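PDB 3UYU: Ice-binding protein from Leucosporidium, which binds to the surface of ice crystals and inhibits their growth, conferring freeze tolerance with low thermal hysteresis activity. Local coordinates for residues Ala164-Ile169 against His184-Leu189; Asp3-Leu8 against Asp139-Phe144; Ser28-Asp33 against Pro61-Met66; Thr130-Glu135 against Val156-Ala161; Gly35-Ala40 against Tyr68-Ser73. The protein carries 2 engineered substitutions. All coordinates share one frame; numbering follows the deposited sequence.

The five contacts sample a right-handed beta-helix at different points along its length. Contacts 3 and 5 lie towards one end, their centres about 16 Å apart, and pair successive strands of the same two coils: 29-31 with 63-64, then 34-36 with 67-69. Contacts 1, 2 and 4 gather towards the other end and all touch one another, the centre of contact 1 about 10 Å from each of theirs. The centres of contacts 4 and 5 are about 35 Å apart. Along the chain, contact 2 joins the N-terminal segment to strand 142-146 and so encloses contacts 3 and 5, whereas contact 4 crosses it and contact 1 follows. The fold is thus stitched between neighbouring coils and across long sequence separations.

Contact 1: Ala164-Ile169 against His184-Leu189; sequences ANSTNI and HFEGVL
I169 and V188 are joined by a nearly linear backbone bond, V188 N to I169 O, 2.9 Å long with an angle of 177° at the hydrogen. It links neighbouring coils of the right-handed beta-helix at a corner, where G187 separates strand 184-186 from strand 188-191. G187 lies in the pinch of this corner: its CA is 3.5 Å from I169 O, and CG2 of I169 rests 3.8 Å from E186 O.

E186 carries the polar half of the contact. Its CB approaches CB of S166 at 4.0 Å. CG then stands anti to the carbonyl carbon, and a bend at chi2 (-83°) folds the carboxylate round so that its two oxygens serve different neighbours. OE1 turns to the loop and meets S166 CB at 3.2 Å. OE2 turns back along its own strand and accepts from H184 NE2 at 2.7 Å through its anti lone pair, the donor lying in the imidazole plane. N204 gives OE2 a second bond, and S202 OG hydrogen-bonds to H184 ND1, so the carboxylate and the ring are both anchored.

The loop is shaped by an Asx turn at N165, a residue glycosylated in the natural protein although its sugar is absent here. T167 N donates to N165 OD1 at 3.1 Å, approaching from above the carbonyl plane.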
# COMPACT_ATOMS: atom_id res chain seq x y z
N ALA A 164 17.64 -11.76 -18.87
CA ALA A 164 16.93 -11.84 -17.53
C ALA A 164 17.23 -10.60 -16.70
O ALA A 164 18.30 -9.98 -16.80
CB ALA A 164 17.33 -13.10 -16.77
N ASN A 165 16.29 -10.28 -15.83
CA ASN A 165 16.38 -9.09 -14.94
C ASN A 165 16.01 -9.58 -13.54
O ASN A 165 14.97 -10.28 -13.36
CB ASN A 165 15.23 -8.12 -15.36
CG ASN A 165 15.40 -6.76 -14.83
OD1 ASN A 165 15.83 -6.54 -13.70
ND2 ASN A 165 15.09 -5.78 -15.66
N SER A 166 16.79 -9.16 -12.55
CA SER A 166 16.55 -9.56 -11.16
C SER A 166 15.28 -8.93 -10.58
O SER A 166 14.90 -9.34 -9.48
CB SER A 166 17.78 -9.19 -10.28
OG SER A 166 18.00 -7.78 -10.28
N THR A 167 14.64 -7.97 -11.23
CA THR A 167 13.30 -7.56 -10.77
C THR A 167 12.29 -8.67 -10.93
O THR A 167 11.21 -8.59 -10.34
CB THR A 167 12.79 -6.33 -11.52
OG1 THR A 167 12.81 -6.54 -12.92
CG2 THR A 167 13.77 -5.18 -11.24
N ASN A 168 12.61 -9.69 -11.74
CA ASN A 168 11.68 -10.78 -12.07
C ASN A 168 12.03 -12.08 -11.39
O ASN A 168 11.54 -13.12 -11.86
CB ASN A 168 11.59 -10.95 -13.62
CG ASN A 168 10.99 -9.71 -14.28
OD1 ASN A 168 10.13 -9.01 -13.69
ND2 ASN A 168 11.47 -9.42 -15.52
N ILE A 169 12.88 -12.05 -10.33
CA ILE A 169 13.36 -13.26 -9.63
C ILE A 169 12.96 -13.04 -8.16
O ILE A 169 13.38 -12.05 -7.54
CB ILE A 169 14.92 -13.39 -9.75
CG1 ILE A 169 15.32 -13.64 -11.25
CG2 ILE A 169 15.43 -14.49 -8.89
CD1 ILE A 169 16.89 -13.53 -11.50
N HIS A 184 27.56 -13.46 -4.35
CA HIS A 184 26.73 -12.43 -5.05
C HIS A 184 25.36 -13.00 -5.41
O HIS A 184 25.25 -13.98 -6.16
CB HIS A 184 27.41 -11.94 -6.34
CG HIS A 184 26.54 -10.99 -7.08
ND1 HIS A 184 26.33 -9.69 -6.64
CD2 HIS A 184 25.74 -11.18 -8.13
CE1 HIS A 184 25.44 -9.12 -7.43
NE2 HIS A 184 25.05 -10.01 -8.34
N PHE A 185 24.32 -12.36 -4.85
CA PHE A 185 22.93 -12.71 -5.07
C PHE A 185 22.25 -11.73 -6.03
O PHE A 185 22.60 -10.54 -6.08
CB PHE A 185 22.28 -12.65 -3.67
CG PHE A 185 20.90 -13.32 -3.59
CD1 PHE A 185 19.73 -12.59 -3.90
CD2 PHE A 185 20.78 -14.63 -3.15
CE1 PHE A 185 18.42 -13.19 -3.81
CE2 PHE A 185 19.50 -15.23 -3.06
CZ PHE A 185 18.35 -14.52 -3.39
N GLU A 186 21.29 -12.27 -6.79
CA GLU A 186 20.39 -11.45 -7.66
C GLU A 186 18.93 -11.83 -7.32
O GLU A 186 18.57 -12.99 -7.39
CB GLU A 186 20.59 -11.80 -9.15
CG GLU A 186 21.92 -11.37 -9.70
CD GLU A 186 21.98 -9.89 -10.14
OE1 GLU A 186 20.99 -9.38 -10.65
OE2 GLU A 186 23.07 -9.26 -9.98
N GLY A 187 18.12 -10.81 -7.05
CA GLY A 187 16.67 -11.09 -6.87
C GLY A 187 16.11 -10.43 -5.62
O GLY A 187 16.81 -9.77 -4.83
N VAL A 188 14.79 -10.63 -5.48
CA VAL A 188 14.03 -10.20 -4.31
C VAL A 188 13.98 -11.32 -3.27
O VAL A 188 13.53 -12.43 -3.58
CB VAL A 188 12.61 -9.78 -4.73
CG1 VAL A 188 11.80 -9.35 -3.50
CG2 VAL A 188 12.64 -8.65 -5.69
N LEU A 189 14.52 -11.09 -2.08
CA LEU A 189 14.43 -12.08 -0.99
C LEU A 189 13.25 -11.78 -0.08
O LEU A 189 13.22 -10.70 0.49
CB LEU A 189 15.73 -11.97 -0.19
CG LEU A 189 16.30 -13.12 0.57
CD1 LEU A 189 16.20 -14.51 -0.19
CD2 LEU A 189 17.78 -12.72 0.75

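Contact 2: Asp3-Leu8 against Asp139-Phe144; sequences DLSVEL and DATWVF
L4 and T141 meet through a bond between main chain and side chain: L4 N donates to T141 OG1 at 2.9 Å. The contact attaches the N-terminal segment, an irregular strip, to the beta-helix where strand 142-146 begins, tying together residues more than 130 positions apart.

Its tight part centres on L4, which is buried. A chi1 of 49° sets T141 OG1 opposite the L4 N-H, where it also touches L4 CB at 3.4 Å. Two residues beyond T141, and likewise pointing toward the N-terminal segment, V143 CG2 lies 3.3 Å from L4 O and reaches L4 CB as well, so a single methyl fills the angle between the carbonyl and the side chain. L119 of strand 118-122 packs against both L4 and V143. A water bridges the two main chains, within hydrogen-bonding distance of L4 O at 2.9 Å and of W142 O at 3.0 Å.

Towards solvent the fit slackens. S5 is exposed and brings its OG no nearer than 3.8 Å to T141 CG2, while D3 turns its carboxylate back to its own segment and closes an Asx turn by accepting from S5 N. The end at V6 is also looser, but A90, Q93 and A94 of helix 76-96 cover it: here the side chains of V6 and V143 cross at about a right angle, with V6 CG2 4.1 Å from V143 CG2.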
# COMPACT_ATOMS: atom_id res chain seq x y z
N ASP A 3 3.19 -16.00 -15.92
CA ASP A 3 3.47 -14.71 -15.27
C ASP A 3 3.52 -14.94 -13.76
O ASP A 3 2.45 -14.99 -13.08
CB ASP A 3 2.34 -13.74 -15.59
CG ASP A 3 2.56 -12.36 -14.96
OD1 ASP A 3 3.55 -12.18 -14.22
OD2 ASP A 3 1.72 -11.46 -15.16
N LEU A 4 4.74 -15.15 -13.26
CA LEU A 4 4.99 -15.38 -11.88
C LEU A 4 5.46 -14.07 -11.16
O LEU A 4 6.14 -14.13 -10.13
CB LEU A 4 5.99 -16.56 -11.74
CG LEU A 4 5.52 -17.95 -12.30
CD1 LEU A 4 6.64 -18.96 -12.23
CD2 LEU A 4 4.29 -18.43 -11.51
N SER A 5 5.05 -12.91 -11.68
CA SER A 5 5.36 -11.65 -11.03
C SER A 5 4.84 -11.64 -9.59
O SER A 5 3.69 -12.05 -9.33
CB SER A 5 4.70 -10.47 -11.78
OG SER A 5 5.37 -10.34 -13.02
N VAL A 6 5.64 -11.11 -8.68
CA VAL A 6 5.17 -10.87 -7.30
C VAL A 6 5.08 -9.36 -7.02
O VAL A 6 6.10 -8.63 -7.07
CB VAL A 6 6.14 -11.55 -6.29
CG1 VAL A 6 5.75 -11.22 -4.84
CG2 VAL A 6 6.16 -13.06 -6.53
N GLU A 7 3.88 -8.90 -6.66
CA GLU A 7 3.60 -7.50 -6.50
C GLU A 7 4.06 -7.03 -5.12
O GLU A 7 3.61 -7.54 -4.08
CB GLU A 7 2.07 -7.26 -6.68
CG GLU A 7 1.65 -5.86 -6.38
CD GLU A 7 2.41 -4.85 -7.26
OE1 GLU A 7 2.45 -5.10 -8.50
OE2 GLU A 7 3.02 -3.85 -6.76
N LEU A 8 4.97 -6.08 -5.12
CA LEU A 8 5.58 -5.63 -3.84
C LEU A 8 4.92 -4.40 -3.20
O LEU A 8 5.20 -4.12 -2.03
CB LEU A 8 7.09 -5.34 -4.03
CG LEU A 8 7.86 -6.49 -4.64
CD1 LEU A 8 9.33 -5.93 -4.86
CD2 LEU A 8 7.90 -7.69 -3.70
N ASP A 139 11.33 -10.53 -19.90
CA ASP A 139 10.04 -10.52 -19.21
C ASP A 139 9.82 -11.79 -18.43
O ASP A 139 8.73 -11.99 -17.82
CB ASP A 139 8.85 -10.39 -20.16
CG ASP A 139 8.75 -9.04 -20.81
OD1 ASP A 139 8.31 -9.09 -21.96
OD2 ASP A 139 9.20 -7.99 -20.26
N ALA A 140 10.79 -12.69 -18.49
CA ALA A 140 10.64 -14.00 -17.84
C ALA A 140 10.62 -13.84 -16.35
O ALA A 140 11.32 -12.99 -15.83
CB ALA A 140 11.72 -14.94 -18.21
N THR A 141 9.83 -14.70 -15.69
CA THR A 141 9.75 -14.69 -14.23
C THR A 141 10.11 -16.02 -13.59
O THR A 141 9.86 -17.11 -14.16
CB THR A 141 8.34 -14.23 -13.71
OG1 THR A 141 7.35 -14.98 -14.43
CG2 THR A 141 8.15 -12.75 -13.94
N TRP A 142 10.72 -15.91 -12.39
CA TRP A 142 11.12 -17.07 -11.58
C TRP A 142 10.58 -16.85 -10.15
O TRP A 142 10.75 -15.78 -9.60
CB TRP A 142 12.64 -17.11 -11.42
CG TRP A 142 13.44 -17.53 -12.64
CD1 TRP A 142 13.97 -18.78 -12.91
CD2 TRP A 142 13.87 -16.67 -13.72
NE1 TRP A 142 14.70 -18.73 -14.10
CE2 TRP A 142 14.65 -17.46 -14.60
CE3 TRP A 142 13.66 -15.31 -14.02
CZ2 TRP A 142 15.23 -16.95 -15.79
CZ3 TRP A 142 14.25 -14.78 -15.20
CH2 TRP A 142 15.01 -15.65 -16.09
N VAL A 143 10.01 -17.90 -9.55
CA VAL A 143 9.71 -17.88 -8.11
C VAL A 143 10.19 -19.16 -7.53
O VAL A 143 9.90 -20.23 -8.12
CB VAL A 143 8.18 -17.74 -7.85
CG1 VAL A 143 7.88 -18.02 -6.31
CG2 VAL A 143 7.70 -16.40 -8.32
N PHE A 144 10.94 -19.05 -6.43
CA PHE A 144 11.40 -20.19 -5.57
C PHE A 144 10.59 -20.22 -4.30
O PHE A 144 10.44 -19.21 -3.63
CB PHE A 144 12.90 -20.01 -5.25
CG PHE A 144 13.68 -19.83 -6.54
CD1 PHE A 144 13.78 -18.56 -7.15
CD2 PHE A 144 14.12 -20.93 -7.27
CE1 PHE A 144 14.40 -18.43 -8.44
CE2 PHE A 144 14.76 -20.80 -8.50
CZ PHE A 144 14.89 -19.56 -9.11
O HOH W 1 8.92 -13.40 -9.95

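Contact 3: Ser28-Asp33 against Pro61-Met66; sequences SAILGD and PQVTGM. Engineered in segment 61-66: M66 (natural residue Leu).
I30 and V63 face each other in parallel register, and I30 bonds to the other segment through both its own N-H and its own C=O, I30 N donating to Q62 O at 3.0 Å and I30 O accepting from T64 N at 2.8 Å. This is the ladder of a right-handed beta-helix, with successive coils stacked strand on strand; the touching parts, 28-33 and 62-66, run 8° apart end to end.

I30 and V63 turn to the buried face, where I30 CB approaches V63 CG2 at 4.2 Å. L31 and T64 occupy the exposed face, and the leucine tip bends over so that its CD1 meets T64 CG2 at 4.0 Å. A water bridges I30 O and T64 OG1, giving I30 O a second donor beside T64 N. At the entry to the strands, Q62 lays its CB against S28 O, while the hydroxyl of S28 bonds to S24 and to A218 N.

G32 N donates to T64 O at 3.0 Å. Beyond it the ladder changes partner from main chain to side chain. G32 O, buried by the contact, has no hydrogen-bonding partner in the model, although V63 CG1 lies against it. D33 CG is anti to its carbonyl carbon (chi1 -64°), which carries the carboxylate across to the engineered selenomethionine M66, whose N donates to D33 OD1 at 2.8 Å.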
# COMPACT_ATOMS: atom_id res chain seq x y z
N SER A 28 29.15 -1.47 5.41
CA SER A 28 28.22 -1.90 4.39
C SER A 28 27.97 -0.73 3.43
O SER A 28 28.28 0.45 3.65
CB SER A 28 26.92 -2.34 5.04
OG SER A 28 27.15 -3.52 5.80
N ALA A 29 27.35 -1.08 2.30
CA ALA A 29 27.04 -0.12 1.24
C ALA A 29 25.70 -0.41 0.56
O ALA A 29 25.58 -1.31 -0.32
CB ALA A 29 28.18 -0.12 0.17
N ILE A 30 24.68 0.34 0.97
CA ILE A 30 23.32 0.03 0.59
C ILE A 30 22.90 1.17 -0.32
O ILE A 30 22.98 2.36 0.05
CB ILE A 30 22.36 -0.02 1.84
CG1 ILE A 30 22.87 -0.93 2.94
CG2 ILE A 30 20.93 -0.35 1.36
CD1 ILE A 30 23.18 -2.33 2.47
N LEU A 31 22.43 0.83 -1.53
CA LEU A 31 21.82 1.82 -2.42
C LEU A 31 20.32 1.64 -2.44
O LEU A 31 19.80 0.64 -2.98
CB LEU A 31 22.40 1.62 -3.85
CG LEU A 31 21.78 2.53 -4.94
CD1 LEU A 31 21.79 3.99 -4.71
CD2 LEU A 31 22.44 2.20 -6.30
N GLY A 32 19.63 2.57 -1.79
CA GLY A 32 18.14 2.52 -1.58
C GLY A 32 17.85 2.69 -0.12
O GLY A 32 18.74 2.55 0.74
N ASP A 33 16.57 2.94 0.15
CA ASP A 33 16.15 3.18 1.55
C ASP A 33 16.13 1.91 2.36
O ASP A 33 15.95 0.78 1.86
CB ASP A 33 14.73 3.79 1.56
CG ASP A 33 14.67 5.13 0.90
OD1 ASP A 33 15.70 5.82 0.64
OD2 ASP A 33 13.49 5.60 0.57
N PRO A 61 26.42 7.17 6.51
CA PRO A 61 27.35 7.14 5.39
C PRO A 61 27.23 5.82 4.62
O PRO A 61 27.59 5.81 3.43
CB PRO A 61 28.73 7.27 6.07
CG PRO A 61 28.43 8.04 7.36
CD PRO A 61 27.10 7.42 7.80
N GLN A 62 26.71 4.75 5.25
CA GLN A 62 26.59 3.45 4.62
C GLN A 62 25.34 3.30 3.77
O GLN A 62 25.24 2.28 3.16
CB GLN A 62 26.59 2.35 5.65
CG GLN A 62 27.95 2.28 6.47
CD GLN A 62 27.81 1.35 7.65
OE1 GLN A 62 27.71 1.87 8.87
NE2 GLN A 62 27.73 0.09 7.44
N VAL A 63 24.43 4.28 3.78
CA VAL A 63 23.14 4.11 3.04
C VAL A 63 23.06 5.31 2.12
O VAL A 63 23.15 6.48 2.52
CB VAL A 63 21.96 4.11 4.01
CG1 VAL A 63 20.58 4.08 3.24
CG2 VAL A 63 21.99 2.89 4.89
N THR A 64 22.88 5.03 0.82
CA THR A 64 22.59 6.08 -0.13
C THR A 64 21.05 6.12 -0.30
O THR A 64 20.49 5.29 -1.01
CB THR A 64 23.34 5.87 -1.47
OG1 THR A 64 24.75 5.93 -1.20
CG2 THR A 64 23.01 7.03 -2.39
N GLY A 65 20.43 7.00 0.50
CA GLY A 65 18.95 7.02 0.63
C GLY A 65 18.64 7.37 2.05
O GLY A 65 19.43 8.07 2.72
N MSE A 66 17.45 6.99 2.49
CA MSE A 66 16.98 7.35 3.84
C MSE A 66 16.71 6.15 4.67
O MSE A 66 16.47 5.05 4.19
CB MSE A 66 15.65 8.13 3.71
CG MSE A 66 15.80 9.54 3.32
SE MSE A 66 16.14 9.75 1.43
CE MSE A 66 15.84 11.70 1.40
O HOH W 2 25.57 3.42 -0.28

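Contact 4: Thr130-Glu135 against Val156-Ala161; sequences TDLTFE and VAFTLA
T133 OG1 donates to T159 OG1 over 2.7 Å, the two hydroxyls facing each other from adjacent parallel strands. Their torsions differ: T133 OG1 stands anti to its carbonyl carbon, whereas T159 OG1 lies between its own backbone N and carbonyl carbon (chi1 75°). Each hydroxyl is thereby aimed at the other, and T133 CG2 is left to meet A161 CB at 4.0 Å. The parallel ladder alternates L132 N to A157 O, T159 N to L132 O, F134 N to T159 O and A161 N to F134 O.

On the opposite face L132 CD2 sits over the F158 ring, 3.9 Å from its centroid, in a CH-pi contact. F134 reaches the same ring obliquely, with planes at 50° and its CE2 3.5 Å from F158 CD2; T159 O lies at the edge of the F134 ring. W142 meets F134 edge-to-face and F185 adjoins F158, so this cluster extends into the core of the right-handed beta-helix, one of whose parallel walls is built by strands 113-115, 132-135 and 158-161.

D131 extends the ladder with a side-chain acceptor: A157 N donates to D131 OD1 at 2.9 Å from above the carboxylate plane. Alongside, V156 CG1 covers T130 O at 3.4 Å, a buried carbonyl oxygen for which the model holds no donor.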
# COMPACT_ATOMS: atom_id res chain seq x y z
N THR A 130 27.76 -23.72 -5.69
CA THR A 130 28.49 -23.22 -6.86
C THR A 130 27.75 -22.00 -7.44
O THR A 130 26.67 -21.59 -6.96
CB THR A 130 28.58 -24.24 -8.00
OG1 THR A 130 27.27 -24.45 -8.54
CG2 THR A 130 29.16 -25.59 -7.48
N ASP A 131 28.33 -21.40 -8.47
CA ASP A 131 27.58 -20.39 -9.20
C ASP A 131 26.25 -20.91 -9.73
O ASP A 131 26.10 -22.11 -9.97
CB ASP A 131 28.43 -19.89 -10.42
CG ASP A 131 29.69 -19.15 -10.00
OD1 ASP A 131 29.92 -18.80 -8.82
OD2 ASP A 131 30.56 -18.94 -10.88
N LEU A 132 25.28 -20.01 -9.90
CA LEU A 132 23.95 -20.33 -10.36
C LEU A 132 23.57 -19.35 -11.46
O LEU A 132 23.79 -18.13 -11.31
CB LEU A 132 22.97 -20.17 -9.17
CG LEU A 132 21.46 -20.41 -9.45
CD1 LEU A 132 21.23 -21.88 -9.79
CD2 LEU A 132 20.69 -20.01 -8.15
N THR A 133 23.06 -19.87 -12.55
CA THR A 133 22.69 -19.04 -13.71
C THR A 133 21.20 -19.08 -13.91
O THR A 133 20.60 -20.13 -13.85
CB THR A 133 23.37 -19.60 -14.97
OG1 THR A 133 24.79 -19.53 -14.80
CG2 THR A 133 22.96 -18.74 -16.21
N PHE A 134 20.60 -17.91 -14.13
CA PHE A 134 19.18 -17.79 -14.54
C PHE A 134 19.21 -17.47 -16.01
O PHE A 134 19.83 -16.48 -16.38
CB PHE A 134 18.48 -16.67 -13.77
CG PHE A 134 18.51 -16.89 -12.30
CD1 PHE A 134 17.40 -17.35 -11.60
CD2 PHE A 134 19.66 -16.63 -11.60
CE1 PHE A 134 17.48 -17.57 -10.20
CE2 PHE A 134 19.73 -16.85 -10.22
CZ PHE A 134 18.60 -17.33 -9.52
N GLU A 135 18.53 -18.28 -16.81
CA GLU A 135 18.48 -18.01 -18.27
C GLU A 135 17.08 -17.80 -18.75
O GLU A 135 16.25 -18.77 -18.70
CB GLU A 135 19.11 -19.16 -19.05
CG GLU A 135 19.25 -18.84 -20.54
CD GLU A 135 19.67 -20.04 -21.38
OE1 GLU A 135 20.64 -20.75 -20.98
OE2 GLU A 135 19.03 -20.25 -22.47
N VAL A 156 30.13 -17.83 -4.14
CA VAL A 156 29.35 -18.28 -5.32
C VAL A 156 28.70 -16.99 -5.88
O VAL A 156 28.46 -16.04 -5.13
CB VAL A 156 28.22 -19.31 -4.98
CG1 VAL A 156 28.75 -20.71 -4.46
CG2 VAL A 156 27.18 -18.71 -4.04
N ALA A 157 28.37 -17.02 -7.17
CA ALA A 157 27.72 -15.88 -7.78
C ALA A 157 26.52 -16.25 -8.61
O ALA A 157 26.52 -17.25 -9.35
CB ALA A 157 28.74 -15.10 -8.62
N PHE A 158 25.43 -15.48 -8.48
CA PHE A 158 24.28 -15.59 -9.38
C PHE A 158 24.56 -14.81 -10.66
O PHE A 158 25.02 -13.67 -10.60
CB PHE A 158 22.97 -15.02 -8.75
CG PHE A 158 22.36 -15.89 -7.65
CD1 PHE A 158 23.09 -16.90 -6.97
CD2 PHE A 158 21.05 -15.61 -7.26
CE1 PHE A 158 22.45 -17.62 -5.87
CE2 PHE A 158 20.44 -16.27 -6.17
CZ PHE A 158 21.12 -17.32 -5.52
N THR A 159 24.34 -15.47 -11.81
CA THR A 159 24.60 -14.85 -13.13
C THR A 159 23.30 -14.78 -13.89
O THR A 159 22.46 -15.70 -13.82
CB THR A 159 25.74 -15.68 -13.88
OG1 THR A 159 25.19 -16.86 -14.36
CG2 THR A 159 26.83 -15.97 -13.01
N LEU A 160 23.13 -13.70 -14.64
CA LEU A 160 21.94 -13.53 -15.46
C LEU A 160 22.36 -13.85 -16.92
O LEU A 160 23.49 -13.46 -17.41
CB LEU A 160 21.40 -12.09 -15.37
CG LEU A 160 20.98 -11.67 -13.97
CD1 LEU A 160 20.53 -10.16 -13.97
CD2 LEU A 160 19.99 -12.66 -13.37
N ALA A 161 21.48 -14.58 -17.60
CA ALA A 161 21.70 -14.83 -19.04
C ALA A 161 20.43 -14.76 -19.81
O ALA A 161 19.37 -14.92 -19.24
CB ALA A 161 22.34 -16.21 -19.19

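Contact 5: Gly35-Ala40 against Tyr68-Ser73; sequences GVSPAA and YAADYS
A40 CB lies over one face of the D71 carboxylate, nearly equidistant from its three atoms and 3.7 Å from D71 CG, while OD1 at one corner also touches A40 CA at 3.3 Å. The same OD1 accepts from A41 N, which helps to hold the group's rotation. A chi1 of 57° swings the D71 carboxylate back across the A40 main chain. The second flat group is the Y72 ring, with A69 CB 4.1 Å above its plane, over the centre; V36 CG2 approaches that same methyl, A69 CB, at 3.9 Å, so A69 joins the ring to the neighbouring coil. The Y68 ring leads away from segment 35-40, towards T76 and L80 of helix 76-96 and T74 of the second subunit.

Here two coils of the right-handed beta-helix leave their parallel strands. V36 N donates to Y68 O at 3.0 Å on the last rungs of strands 34-36 and 67-69. The first segment then kinks at the cis peptide before P38, and A39 O comes round to accept from A70 N at 3.2 Å. A70 thus fits into the curve of the 37-39 loop, its CB 3.3 Å from P38 O, while its own segment reverses through a type I turn from A69 to Y72. S37 packs on helix 76-96.

The second subunit also touches these residues: P38 packs on its E229 and D71 on its V230. Main-chain bonds and methyl packing together set the course of the 37-40 loop, whose P38 and A40 make backbone hydrogen bonds to the second subunit of the homodimer, an association that thermal hysteresis does not require.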
# COMPACT_ATOMS: atom_id res chain seq x y z
N GLY A 35 14.34 0.30 6.19
CA GLY A 35 13.27 0.48 7.19
C GLY A 35 13.00 -0.64 8.11
O GLY A 35 13.21 -1.78 7.78
N VAL A 36 12.58 -0.26 9.35
CA VAL A 36 12.09 -1.23 10.32
C VAL A 36 10.76 -0.82 10.90
O VAL A 36 10.58 0.38 11.17
CB VAL A 36 13.09 -1.53 11.48
CG1 VAL A 36 14.43 -2.09 10.91
CG2 VAL A 36 13.35 -0.34 12.30
N SER A 37 9.88 -1.81 10.99
CA SER A 37 8.55 -1.64 11.64
C SER A 37 8.03 -3.06 11.93
O SER A 37 8.01 -3.92 11.07
CB SER A 37 7.59 -0.87 10.73
OG SER A 37 6.28 -0.88 11.35
N PRO A 38 7.50 -3.29 13.18
CA PRO A 38 7.19 -2.29 14.21
C PRO A 38 8.33 -1.86 15.15
O PRO A 38 8.14 -1.03 16.07
CB PRO A 38 6.09 -3.02 15.02
CG PRO A 38 6.49 -4.41 14.95
CD PRO A 38 6.84 -4.57 13.45
N ALA A 39 9.51 -2.43 14.89
CA ALA A 39 10.67 -2.02 15.73
C ALA A 39 11.01 -0.55 15.74
O ALA A 39 10.91 0.19 14.71
CB ALA A 39 11.96 -2.82 15.32
N ALA A 40 11.47 -0.05 16.89
CA ALA A 40 11.98 1.31 16.99
C ALA A 40 13.46 1.44 16.41
O ALA A 40 14.11 0.40 16.19
CB ALA A 40 12.04 1.72 18.50
N TYR A 68 14.42 4.68 7.89
CA TYR A 68 13.08 4.89 8.53
C TYR A 68 12.87 3.87 9.63
O TYR A 68 13.19 2.68 9.51
CB TYR A 68 11.98 4.68 7.47
CG TYR A 68 11.98 5.69 6.35
CD1 TYR A 68 11.54 7.01 6.55
CD2 TYR A 68 12.42 5.32 5.06
CE1 TYR A 68 11.53 7.91 5.52
CE2 TYR A 68 12.44 6.26 4.05
CZ TYR A 68 11.99 7.57 4.27
OH TYR A 68 11.97 8.50 3.26
N ALA A 69 12.25 4.32 10.75
CA ALA A 69 11.84 3.40 11.83
C ALA A 69 10.48 3.77 12.39
O ALA A 69 10.06 4.92 12.19
CB ALA A 69 12.89 3.43 12.98
N ALA A 70 9.90 2.78 13.09
CA ALA A 70 8.44 2.87 13.47
C ALA A 70 8.20 4.03 14.50
O ALA A 70 7.04 4.44 14.64
CB ALA A 70 7.92 1.55 13.99
N ASP A 71 9.23 4.48 15.23
CA ASP A 71 9.06 5.59 16.21
C ASP A 71 9.33 6.98 15.67
O ASP A 71 9.27 8.00 16.40
CB ASP A 71 9.89 5.34 17.49
CG ASP A 71 11.40 5.14 17.21
OD1 ASP A 71 11.78 4.51 16.17
OD2 ASP A 71 12.23 5.52 18.06
N TYR A 72 9.67 7.09 14.37
CA TYR A 72 9.86 8.34 13.76
C TYR A 72 8.56 9.13 13.51
O TYR A 72 7.48 8.61 13.67
CB TYR A 72 10.69 8.17 12.43
CG TYR A 72 12.18 7.80 12.64
CD1 TYR A 72 12.80 7.71 13.90
CD2 TYR A 72 12.99 7.52 11.50
CE1 TYR A 72 14.18 7.42 14.04
CE2 TYR A 72 14.37 7.20 11.64
CZ TYR A 72 14.94 7.15 12.91
OH TYR A 72 16.28 6.87 13.01
N SER A 73 8.69 10.37 13.16
CA SER A 73 7.52 11.26 13.06
C SER A 73 6.68 10.95 11.86
O SER A 73 7.17 10.52 10.82
CB SER A 73 8.04 12.69 12.95
OG SER A 73 8.83 12.99 14.11